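Local coordinates for tyrosine specific protein phosphatase (Trypanosoma cruzi, PDB 4AZ1), which probably hydrolyses phosphotyrosine in proteins as a classical protein tyrosine phosphatase, and is a potential therapeutic target for Chagas' disease, at residues T10-V14 and Q15-E19; R23-S26 and L27-Q31; Y257-V260 and S261-R265; Q272-E275 and Q276-I280. All coordinates share one frame; numbering follows the deposited sequence.

Contact 1 (T10-V14 and Q15-E19); sequences TKLSV and QAQYE
S13 O receives the N-H of Q17 at 2.8 Å from Q17 N, and the donor lies nearly along the C=O axis; one residue on, V14 O takes Y18 N at 3.0 Å. These two bonds start helix 14-30. The preceding residues T10-S13 run as a loop, and S13 is still extended there (psi 162°), so the helical turn begins directly after it. The S13 hydroxyl closes the exposed helix end: OG accepts from A16 N at 3.2 Å, placed for this by a chi1 of 68° that folds it between its own backbone N and carbonyl carbon. Behind the cap, L12 CB rests against A16 CB at 3.9 Å and against Q17 CG at 3.7 Å. The Q17 side chain is buried, and beyond CG it reaches back along the loop in extended form. Its NE2 gives one bond to F9 O and another, 2.8 Å long, to a water that in turn donates to T10 O; F9 O directly and T10 O through the water thus hold the NE2 end and would fix the rotation of the amide. On the exposed flank, Q15 NE2 donates to E19 OE2 at 3.0 Å. This bond lies in the amide plane of Q15 but meets the carboxylate on its anti side, 25° out of plane. V14 and Q17 turn to helix 293-299, and Y18 touches M274, so the first helical turn sits against the C-terminal part of the chain. The whole is a serine N-cap, with a buried glutamine tying the lead-in loop to the first turn.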
loop_
_atom_site.group_PDB
_atom_site.type_symbol
_atom_site.label_atom_id
_atom_site.label_comp_id
_atom_site.label_asym_id
_atom_site.label_seq_id
_atom_site.Cartn_x
_atom_site.Cartn_y
_atom_site.Cartn_z
ATOM N N THR A 10 -3.524 45.785 5.065
ATOM C CA THR A 10 -3.895 46.094 6.446
ATOM C C THR A 10 -4.485 47.490 6.581
ATOM O O THR A 10 -4.977 47.858 7.653
ATOM C CB THR A 10 -2.694 45.976 7.414
ATOM O OG1 THR A 10 -1.615 46.790 6.939
ATOM C CG2 THR A 10 -2.234 44.525 7.527
ATOM N N LYS A 11 -4.442 48.264 5.501
ATOM C CA LYS A 11 -5.014 49.611 5.524
ATOM C C LYS A 11 -6.496 49.621 5.144
ATOM O O LYS A 11 -7.208 50.591 5.413
ATOM C CB LYS A 11 -4.232 50.543 4.596
ATOM C CG LYS A 11 -2.856 50.933 5.113
ATOM C CD LYS A 11 -2.325 52.145 4.362
ATOM C CE LYS A 11 -0.861 52.419 4.706
ATOM N NZ LYS A 11 -0.586 52.397 6.178
ATOM N N LEU A 12 -6.948 48.544 4.510
ATOM C CA LEU A 12 -8.325 48.440 4.033
ATOM C C LEU A 12 -9.284 48.136 5.178
ATOM O O LEU A 12 -8.901 47.495 6.154
ATOM C CB LEU A 12 -8.444 47.321 2.997
ATOM C CG LEU A 12 -7.600 47.379 1.725
ATOM C CD1 LEU A 12 -7.694 46.044 0.993
ATOM C CD2 LEU A 12 -8.033 48.537 0.812
ATOM N N SER A 13 -10.532 48.587 5.050
ATOM C CA SER A 13 -11.566 48.226 6.012
ATOM C C SER A 13 -11.794 46.712 5.976
ATOM O O SER A 13 -11.403 46.046 5.010
ATOM C CB SER A 13 -12.864 48.954 5.686
ATOM O OG SER A 13 -13.410 48.467 4.475
ATOM N N VAL A 14 -12.417 46.168 7.021
ATOM C CA VAL A 14 -12.746 44.741 7.061
ATOM C C VAL A 14 -13.532 44.298 5.817
ATOM O O VAL A 14 -13.216 43.277 5.199
ATOM C CB VAL A 14 -13.539 44.356 8.334
ATOM C CG1 VAL A 14 -13.818 42.859 8.345
ATOM C CG2 VAL A 14 -12.776 44.742 9.592
ATOM N N GLN A 15 -14.540 45.075 5.442
ATOM C CA GLN A 15 -15.337 44.748 4.266
ATOM C C GLN A 15 -14.495 44.740 2.983
ATOM O O GLN A 15 -14.605 43.821 2.168
ATOM C CB GLN A 15 -16.521 45.719 4.130
ATOM C CG GLN A 15 -17.517 45.340 3.033
ATOM C CD GLN A 15 -18.155 43.973 3.270
ATOM O OE1 GLN A 15 -18.327 43.543 4.416
ATOM N NE2 GLN A 15 -18.502 43.281 2.184
ATOM N N ALA A 16 -13.666 45.768 2.801
ATOM C CA ALA A 16 -12.813 45.850 1.621
ATOM C C ALA A 16 -11.805 44.696 1.588
ATOM O O ALA A 16 -11.503 44.157 0.516
ATOM C CB ALA A 16 -12.094 47.202 1.560
ATOM N N GLN A 17 -11.279 44.326 2.750
ATOM C CA GLN A 17 -10.372 43.184 2.831
ATOM C C GLN A 17 -11.075 41.911 2.375
ATOM O O GLN A 17 -10.541 41.156 1.568
ATOM C CB GLN A 17 -9.851 42.993 4.256
ATOM C CG GLN A 17 -8.856 44.051 4.718
ATOM C CD GLN A 17 -8.503 43.884 6.185
ATOM O OE1 GLN A 17 -9.247 43.251 6.949
ATOM N NE2 GLN A 17 -7.362 44.436 6.590
ATOM N N TYR A 18 -12.275 41.679 2.891
ATOM C CA TYR A 18 -13.030 40.483 2.535
ATOM C C TYR A 18 -13.339 40.448 1.035
ATOM O O TYR A 18 -13.201 39.409 0.395
ATOM C CB TYR A 18 -14.320 40.403 3.356
ATOM C CG TYR A 18 -15.130 39.147 3.116
ATOM C CD1 TYR A 18 -16.034 39.077 2.065
ATOM C CD2 TYR A 18 -15.000 38.043 3.944
ATOM C CE1 TYR A 18 -16.779 37.940 1.839
ATOM C CE2 TYR A 18 -15.748 36.897 3.726
ATOM C CZ TYR A 18 -16.638 36.855 2.668
ATOM O OH TYR A 18 -17.392 35.726 2.430
ATOM N N GLU A 19 -13.732 41.596 0.486
ATOM C CA GLU A 19 -14.075 41.721 -0.919
ATOM C C GLU A 19 -12.871 41.583 -1.858
ATOM O O GLU A 19 -12.995 41.043 -2.955
ATOM C CB GLU A 19 -14.764 43.071 -1.163
ATOM C CG GLU A 19 -16.183 43.130 -0.611
ATOM C CD GLU A 19 -16.877 44.455 -0.905
ATOM O OE1 GLU A 19 -16.306 45.287 -1.654
ATOM O OE2 GLU A 19 -17.997 44.658 -0.383
HETATM O O HOH W 1 -6.205 45.253 9.020
#

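Contact 2 (R23-S26 and L27-Q31); sequences REFS and LLLRQ
F25 and L29, one helical turn apart, form the main side-chain contact of this last part of helix 14-30. Their side chains cross obliquely: L29 CD1 approaches F25 CE2 to 3.6 Å, and the second methyl, CD2, lies 3.9 Å from F25 CZ, so both branches of the leucine bear on one end of the ring. The phenyl group gets there because CG stands opposite the backbone N (chi1 -176°). L28 adds a looser apolar contact, its CD1 being 4.5 Å from F25 CD1. Main-chain hydrogen bonds of the ordinary i to i+4 kind run beneath: L27 N to R23 O at 3.0 Å, L28 N to E24 O at 2.9 Å, L29 N to F25 O at 3.0 Å and R30 N to S26 O at 2.8 Å. At Q31 the pattern tightens, its N bonding L28 O at 3.1 Å and L27 O only weakly. Polar side chains look beyond the two segments. E24 has a salt bridge to R20 through OE2, while OE1 accepts from the hydroxyls of Y277 and Y281; S26 OG pairs with Q22. The apolar ones join neighbouring helices, with F25 against M274 and Y277, and L28 against Y257, V260 and Y277. The helix is therefore two-sided: a buried flank of F25 and L28 makes apolar contact with helices 255-266 and 274-288, and the E24 carboxylate, gripped by an arginine and two tyrosines, supplies a polar link to helix 274-288, its charge probably balanced by R20.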
loop_
_atom_site.group_PDB
_atom_site.type_symbol
_atom_site.label_atom_id
_atom_site.label_comp_id
_atom_site.label_asym_id
_atom_site.label_seq_id
_atom_site.Cartn_x
_atom_site.Cartn_y
_atom_site.Cartn_z
ATOM N N ARG A 23 -12.435 38.689 -4.622
ATOM C CA ARG A 23 -12.140 39.126 -5.990
ATOM C C ARG A 23 -10.875 38.457 -6.554
ATOM O O ARG A 23 -10.870 37.986 -7.689
ATOM C CB ARG A 23 -11.979 40.642 -6.009
ATOM C CG ARG A 23 -11.893 41.245 -7.396
ATOM C CD ARG A 23 -11.700 42.758 -7.302
ATOM N NE ARG A 23 -10.402 43.082 -6.714
ATOM C CZ ARG A 23 -10.237 43.784 -5.595
ATOM N NH1 ARG A 23 -11.297 44.261 -4.935
ATOM N NH2 ARG A 23 -9.007 44.019 -5.146
ATOM N N GLU A 24 -9.807 38.415 -5.757
ATOM C CA GLU A 24 -8.565 37.784 -6.196
ATOM C C GLU A 24 -8.731 36.283 -6.400
ATOM O O GLU A 24 -8.222 35.723 -7.371
ATOM C CB GLU A 24 -7.443 38.026 -5.177
ATOM C CG GLU A 24 -6.824 39.422 -5.263
ATOM C CD GLU A 24 -5.783 39.646 -4.168
ATOM O OE1 GLU A 24 -5.438 38.679 -3.433
ATOM O OE2 GLU A 24 -5.302 40.791 -4.053
ATOM N N PHE A 25 -9.425 35.622 -5.477
ATOM C CA PHE A 25 -9.611 34.190 -5.630
ATOM C C PHE A 25 -10.421 33.858 -6.895
ATOM O O PHE A 25 -10.093 32.908 -7.611
ATOM C CB PHE A 25 -10.252 33.572 -4.391
ATOM C CG PHE A 25 -10.373 32.084 -4.466
ATOM C CD1 PHE A 25 -9.262 31.273 -4.253
ATOM C CD2 PHE A 25 -11.592 31.487 -4.775
ATOM C CE1 PHE A 25 -9.365 29.886 -4.331
ATOM C CE2 PHE A 25 -11.703 30.094 -4.847
ATOM C CZ PHE A 25 -10.583 29.301 -4.631
ATOM N N SER A 26 -11.464 34.642 -7.176
ATOM C CA SER A 26 -12.246 34.436 -8.386
ATOM C C SER A 26 -11.396 34.642 -9.636
ATOM O O SER A 26 -11.509 33.895 -10.605
ATOM C CB SER A 26 -13.465 35.362 -8.414
ATOM O OG SER A 26 -14.378 34.999 -7.391
ATOM N N LEU A 27 -10.533 35.647 -9.603
ATOM C CA LEU A 27 -9.617 35.891 -10.709
ATOM C C LEU A 27 -8.665 34.707 -10.915
ATOM O O LEU A 27 -8.366 34.332 -12.053
ATOM C CB LEU A 27 -8.855 37.197 -10.478
ATOM C CG LEU A 27 -7.841 37.655 -11.520
ATOM C CD1 LEU A 27 -8.534 37.943 -12.856
ATOM C CD2 LEU A 27 -7.108 38.892 -11.010
ATOM N N LEU A 28 -8.213 34.093 -9.828
ATOM C CA LEU A 28 -7.384 32.891 -9.953
ATOM C C LEU A 28 -8.135 31.742 -10.632
ATOM O O LEU A 28 -7.591 31.082 -11.513
ATOM C CB LEU A 28 -6.876 32.424 -8.588
ATOM C CG LEU A 28 -5.786 33.248 -7.908
ATOM C CD1 LEU A 28 -5.670 32.837 -6.450
ATOM C CD2 LEU A 28 -4.447 33.072 -8.610
ATOM N N LEU A 29 -9.374 31.493 -10.214
ATOM C CA LEU A 29 -10.180 30.438 -10.836
ATOM C C LEU A 29 -10.395 30.780 -12.302
ATOM O O LEU A 29 -10.321 29.915 -13.173
ATOM C CB LEU A 29 -11.533 30.307 -10.141
ATOM C CG LEU A 29 -11.522 29.896 -8.672
ATOM C CD1 LEU A 29 -12.950 29.723 -8.182
ATOM C CD2 LEU A 29 -10.740 28.608 -8.515
ATOM N N ARG A 30 -10.650 32.061 -12.553
ATOM C CA ARG A 30 -10.854 32.589 -13.904
ATOM C C ARG A 30 -9.705 32.216 -14.857
ATOM O O ARG A 30 -9.913 32.092 -16.059
ATOM C CB ARG A 30 -11.071 34.112 -13.818
ATOM C CG ARG A 30 -10.903 34.915 -15.097
ATOM C CD ARG A 30 -12.149 34.887 -15.959
ATOM N NE ARG A 30 -12.080 35.857 -17.054
ATOM C CZ ARG A 30 -11.344 35.692 -18.148
ATOM N NH1 ARG A 30 -10.602 34.598 -18.292
ATOM N NH2 ARG A 30 -11.343 36.623 -19.098
ATOM N N GLN A 31 -8.511 31.986 -14.308
ATOM C CA GLN A 31 -7.337 31.682 -15.129
ATOM C C GLN A 31 -7.180 30.200 -15.421
ATOM O O GLN A 31 -6.277 29.806 -16.175
ATOM C CB GLN A 31 -6.064 32.168 -14.439
ATOM C CG GLN A 31 -5.538 33.479 -14.969
ATOM C CD GLN A 31 -6.299 34.664 -14.433
ATOM O OE1 GLN A 31 -5.982 35.180 -13.364
ATOM N NE2 GLN A 31 -7.309 35.106 -15.173
#

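Contact 3 (Y257-V260 and S261-R265); sequences YDVV and SAMRR
Y257 O accepts from S261 N at 2.8 Å, and the same carbonyl oxygen has S261 CB packed against it at 3.3 Å. The tyrosine ring, swung out with CG opposite the backbone N (chi1 -171°), is approached only distantly by the S261 hydroxyl and instead leans on L27 and L28 of helix 14-30 and on Y277. At D258 the carbonyl oxygen has two partners: A262 N, 3.0 Å away, and a water that donates to it at 3.0 Å. That water also accepts from R265 NH2, lying at the edge of the guanidinium in its plane, although this leg is short enough for its exact length to be doubtful. R265 curls back along the helix, one face of its guanidinium over S261 O and A262 N. The D258 carboxylate bonds T254 OG1 through OD2. V259 comes next, its O taking M263 N at 3.0 Å while its side chain faces A241 of helix 232-247. Helix 255-266 thus belongs to the helical bundle flanking the mixed central sheet of the phosphatase fold, between helices 14-30 and 232-247. V260 makes the closest apolar side-chain contact: its CG2 meets M263 CE at 3.7 Å, because the methionine chain bends at chi3 (-56°) and turns its methyl back against V260. The other branch, CG1, lies at the edge of the R264 guanidinium, 4.1 Å from NE, the two side chains running alongside each other. R264 then goes on to a salt bridge with E32 and a bond from NH2 to V271 O.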
loop_
_atom_site.group_PDB
_atom_site.type_symbol
_atom_site.label_atom_id
_atom_site.label_comp_id
_atom_site.label_asym_id
_atom_site.label_seq_id
_atom_site.Cartn_x
_atom_site.Cartn_y
_atom_site.Cartn_z
ATOM N N TYR A 257 -1.175 36.827 -4.157
ATOM C CA TYR A 257 -1.638 36.483 -5.485
ATOM C C TYR A 257 -0.487 35.878 -6.313
ATOM O O TYR A 257 -0.650 34.817 -6.921
ATOM C CB TYR A 257 -2.238 37.711 -6.187
ATOM C CG TYR A 257 -2.920 37.350 -7.482
ATOM C CD1 TYR A 257 -4.218 36.869 -7.484
ATOM C CD2 TYR A 257 -2.259 37.469 -8.703
ATOM C CE1 TYR A 257 -4.849 36.517 -8.663
ATOM C CE2 TYR A 257 -2.888 37.124 -9.893
ATOM C CZ TYR A 257 -4.181 36.640 -9.857
ATOM O OH TYR A 257 -4.822 36.285 -11.017
ATOM N N ASP A 258 0.675 36.531 -6.322
ATOM C CA ASP A 258 1.801 36.051 -7.131
ATOM C C ASP A 258 2.280 34.648 -6.721
ATOM O O ASP A 258 2.532 33.785 -7.570
ATOM C CB ASP A 258 2.955 37.042 -7.067
ATOM C CG ASP A 258 2.630 38.351 -7.770
ATOM O OD1 ASP A 258 1.812 38.336 -8.715
ATOM O OD2 ASP A 258 3.196 39.395 -7.378
ATOM N N VAL A 259 2.402 34.437 -5.417
ATOM C CA VAL A 259 2.811 33.154 -4.870
ATOM C C VAL A 259 1.832 32.045 -5.248
ATOM O O VAL A 259 2.242 30.973 -5.700
ATOM C CB VAL A 259 2.922 33.232 -3.339
ATOM C CG1 VAL A 259 2.789 31.854 -2.711
ATOM C CG2 VAL A 259 4.246 33.875 -2.952
ATOM N N VAL A 260 0.540 32.300 -5.078
ATOM C CA VAL A 260 -0.447 31.283 -5.417
ATOM C C VAL A 260 -0.469 31.049 -6.925
ATOM O O VAL A 260 -0.582 29.909 -7.379
ATOM C CB VAL A 260 -1.837 31.623 -4.843
ATOM C CG1 VAL A 260 -2.893 30.618 -5.313
ATOM C CG2 VAL A 260 -1.761 31.606 -3.326
ATOM N N SER A 261 -0.303 32.118 -7.698
ATOM C CA SER A 261 -0.283 31.985 -9.147
ATOM C C SER A 261 0.858 31.058 -9.578
ATOM O O SER A 261 0.675 30.173 -10.422
ATOM C CB SER A 261 -0.146 33.357 -9.802
ATOM O OG SER A 261 -1.057 33.488 -10.872
ATOM N N ALA A 262 2.027 31.240 -8.976
ATOM C CA ALA A 262 3.191 30.413 -9.307
ATOM C C ALA A 262 3.053 28.962 -8.826
ATOM O O ALA A 262 3.565 28.041 -9.463
ATOM C CB ALA A 262 4.465 31.041 -8.768
ATOM N N MET A 263 2.384 28.756 -7.697
ATOM C CA MET A 263 2.120 27.397 -7.240
ATOM C C MET A 263 1.185 26.704 -8.227
ATOM O O MET A 263 1.382 25.539 -8.567
ATOM C CB MET A 263 1.474 27.398 -5.851
ATOM C CG MET A 263 2.407 27.756 -4.709
ATOM S SD MET A 263 1.633 27.427 -3.106
ATOM C CE MET A 263 0.122 28.397 -3.258
ATOM N N ARG A 264 0.161 27.427 -8.672
ATOM C CA ARG A 264 -0.816 26.885 -9.615
ATOM C C ARG A 264 -0.214 26.437 -10.951
ATOM O O ARG A 264 -0.713 25.500 -11.577
ATOM C CB ARG A 264 -1.954 27.893 -9.845
ATOM C CG ARG A 264 -3.083 27.679 -8.876
ATOM C CD ARG A 264 -4.149 28.769 -8.868
ATOM N NE ARG A 264 -5.190 28.386 -7.910
ATOM C CZ ARG A 264 -6.393 27.933 -8.248
ATOM N NH1 ARG A 264 -6.732 27.854 -9.533
ATOM N NH2 ARG A 264 -7.265 27.582 -7.305
ATOM N N ARG A 265 0.856 27.099 -11.385
ATOM C CA ARG A 265 1.523 26.706 -12.624
ATOM C C ARG A 265 2.252 25.385 -12.441
ATOM O O ARG A 265 2.577 24.707 -13.417
ATOM C CB ARG A 265 2.534 27.768 -13.082
ATOM C CG ARG A 265 1.930 29.042 -13.649
ATOM C CD ARG A 265 3.018 29.964 -14.228
ATOM N NE ARG A 265 3.777 30.677 -13.194
ATOM C CZ ARG A 265 3.436 31.867 -12.693
ATOM N NH1 ARG A 265 2.341 32.495 -13.116
ATOM N NH2 ARG A 265 4.191 32.436 -11.763
HETATM O O HOH W 2 3.503 34.430 -10.331
#

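Contact 4 (Q272-E275 and Q276-I280); sequences QRME and QYFVI
Q276 folds back from the first turn of helix 274-288 so that its amide crosses the R273 side chain, NE2 lying 3.8 Å from R273 CG with the amide and guanidinium planes 53° apart. Sequence and position match the Q-loop of classical tyrosine phosphatases, whose two glutamines, here probably Q272 and Q276, border the active site; Q276 also touches D196 of the WPD motif and R232 of the phosphate-binding loop. Extended beyond CG, the Q276 chain carries OE1 to two backbone N-H groups before the helix. R273 N donates to it at 3.1 Å from above the carbonyl plane, and Q272 N adds a weak bond at 3.3 Å. The Q276 side chain thus ties the two residues before the helix to its first turn. At the nitrogen end of the amide, one water accepts from Q276 NE2 at 2.9 Å and donates to Q272 OE1 at 2.6 Å, coupling the two glutamines; a second connects NE2, weakly, to E275 OE2. R273 holds the N-cap position and sends its guanidinium to D196 in a salt bridge through NE, near a bound formic acid molecule, probably from the crystallisation liquor. Its carbonyl oxygen starts the helix, receiving Y277 N at 3.2 Å and Q276 N weakly. M274 O takes F278 N at 2.9 Å. The side chains of the same two residues run alongside each other in a Met-aromatic contact: M274 SD is 3.9 Å from F278 CD2 and comes to the ring at its edge, 82° off the normal.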
loop_
_atom_site.group_PDB
_atom_site.type_symbol
_atom_site.label_atom_id
_atom_site.label_comp_id
_atom_site.label_asym_id
_atom_site.label_seq_id
_atom_site.Cartn_x
_atom_site.Cartn_y
_atom_site.Cartn_z
ATOM N N GLN A 272 -7.560 25.473 -3.187
ATOM C CA GLN A 272 -8.773 24.977 -3.802
ATOM C C GLN A 272 -9.998 25.817 -3.427
ATOM O O GLN A 272 -10.917 25.943 -4.216
ATOM C CB GLN A 272 -8.963 23.531 -3.323
ATOM C CG GLN A 272 -10.161 22.771 -3.878
ATOM C CD GLN A 272 -10.185 21.332 -3.349
ATOM O OE1 GLN A 272 -9.557 21.024 -2.328
ATOM N NE2 GLN A 272 -10.892 20.453 -4.045
ATOM N N ARG A 273 -10.010 26.380 -2.221
ATOM C CA ARG A 273 -11.213 27.038 -1.702
ATOM C C ARG A 273 -10.902 28.453 -1.291
ATOM O O ARG A 273 -9.777 28.749 -0.888
ATOM C CB ARG A 273 -11.781 26.270 -0.491
ATOM C CG ARG A 273 -11.987 24.790 -0.763
ATOM C CD ARG A 273 -12.856 24.121 0.312
ATOM N NE ARG A 273 -12.681 22.664 0.319
ATOM C CZ ARG A 273 -13.220 21.839 -0.584
ATOM N NH1 ARG A 273 -13.948 22.329 -1.588
ATOM N NH2 ARG A 273 -13.026 20.522 -0.497
ATOM N N MET A 274 -11.910 29.317 -1.378
ATOM C CA MET A 274 -11.724 30.740 -1.116
ATOM C C MET A 274 -11.142 30.973 0.285
ATOM O O MET A 274 -10.205 31.762 0.465
ATOM C CB MET A 274 -13.055 31.484 -1.300
ATOM C CG MET A 274 -12.972 33.002 -1.139
ATOM S SD MET A 274 -13.042 33.514 0.604
ATOM C CE MET A 274 -14.814 33.420 0.899
ATOM N N GLU A 275 -11.684 30.277 1.279
ATOM C CA GLU A 275 -11.246 30.511 2.653
ATOM C C GLU A 275 -9.826 30.008 2.854
ATOM O O GLU A 275 -9.130 30.489 3.743
ATOM C CB GLU A 275 -12.206 29.893 3.685
ATOM C CG GLU A 275 -12.179 28.391 3.726
ATOM C CD GLU A 275 -13.035 27.757 2.646
ATOM O OE1 GLU A 275 -13.613 28.500 1.808
ATOM O OE2 GLU A 275 -13.132 26.509 2.648
ATOM N N GLN A 276 -9.376 29.073 2.015
ATOM C CA GLN A 276 -7.987 28.615 2.126
ATOM C C GLN A 276 -7.028 29.699 1.620
ATOM O O GLN A 276 -5.939 29.851 2.147
ATOM C CB GLN A 276 -7.774 27.285 1.378
ATOM C CG GLN A 276 -8.419 26.073 2.095
ATOM C CD GLN A 276 -8.640 24.903 1.148
ATOM O OE1 GLN A 276 -8.332 25.004 -0.044
ATOM N NE2 GLN A 276 -9.195 23.797 1.665
ATOM N N TYR A 277 -7.446 30.445 0.602
ATOM C CA TYR A 277 -6.652 31.555 0.077
ATOM C C TYR A 277 -6.642 32.688 1.108
ATOM O O TYR A 277 -5.609 33.332 1.374
ATOM C CB TYR A 277 -7.260 32.023 -1.262
ATOM C CG TYR A 277 -6.530 33.173 -1.935
ATOM C CD1 TYR A 277 -5.272 32.989 -2.517
ATOM C CD2 TYR A 277 -7.110 34.431 -2.016
ATOM C CE1 TYR A 277 -4.602 34.048 -3.146
ATOM C CE2 TYR A 277 -6.450 35.497 -2.642
ATOM C CZ TYR A 277 -5.199 35.290 -3.209
ATOM O OH TYR A 277 -4.548 36.337 -3.837
ATOM N N PHE A 278 -7.805 32.915 1.704
ATOM C CA PHE A 278 -7.930 33.878 2.791
ATOM C C PHE A 278 -6.940 33.587 3.929
ATOM O O PHE A 278 -6.297 34.511 4.443
ATOM C CB PHE A 278 -9.358 33.866 3.313
ATOM C CG PHE A 278 -9.866 35.219 3.663
ATOM C CD1 PHE A 278 -9.070 36.104 4.393
ATOM C CD2 PHE A 278 -11.127 35.627 3.250
ATOM C CE1 PHE A 278 -9.538 37.378 4.717
ATOM C CE2 PHE A 278 -11.606 36.904 3.563
ATOM C CZ PHE A 278 -10.810 37.780 4.299
ATOM N N VAL A 279 -6.789 32.313 4.302
ATOM C CA VAL A 279 -5.886 31.955 5.408
ATOM C C VAL A 279 -4.446 32.474 5.189
ATOM O O VAL A 279 -3.780 32.871 6.147
ATOM C CB VAL A 279 -5.919 30.427 5.738
ATOM C CG1 VAL A 279 -4.897 30.077 6.841
ATOM C CG2 VAL A 279 -7.309 30.011 6.204
ATOM N N ILE A 280 -3.977 32.519 3.941
ATOM C CA ILE A 280 -2.631 33.046 3.715
ATOM C C ILE A 280 -2.545 34.515 4.152
ATOM O O ILE A 280 -1.596 34.889 4.832
ATOM C CB ILE A 280 -2.132 32.873 2.264
ATOM C CG1 ILE A 280 -2.245 31.411 1.826
ATOM C CG2 ILE A 280 -0.667 33.366 2.127
ATOM C CD1 ILE A 280 -2.116 31.218 0.321
HETATM O O HOH W 3 -9.522 21.273 0.269
HETATM O O HOH W 4 -11.129 24.939 4.070
#

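The centre of contact 1 lies about 27 Å from that of the chain, at the surface; contact 2 follows at about 21 Å, and contacts 3 and 4, like it partly buried, at about 15 and 13 Å. Contacts 1 and 2 lie at the start and in the last turns of helix 14-30. Contact 1 reaches contact 4 where Y18 packs on F278 and M274; contact 2 meets contact 3 through Y257 and contact 4 through Y277. V260 of contact 3 in turn packs on I280 of contact 4. Hydroxyl capping and amide tethering dominate contact 1, apolar packing contacts 2 and 3, while contact 4, probably at the border of the active site, relies on amides, waters and an arginine.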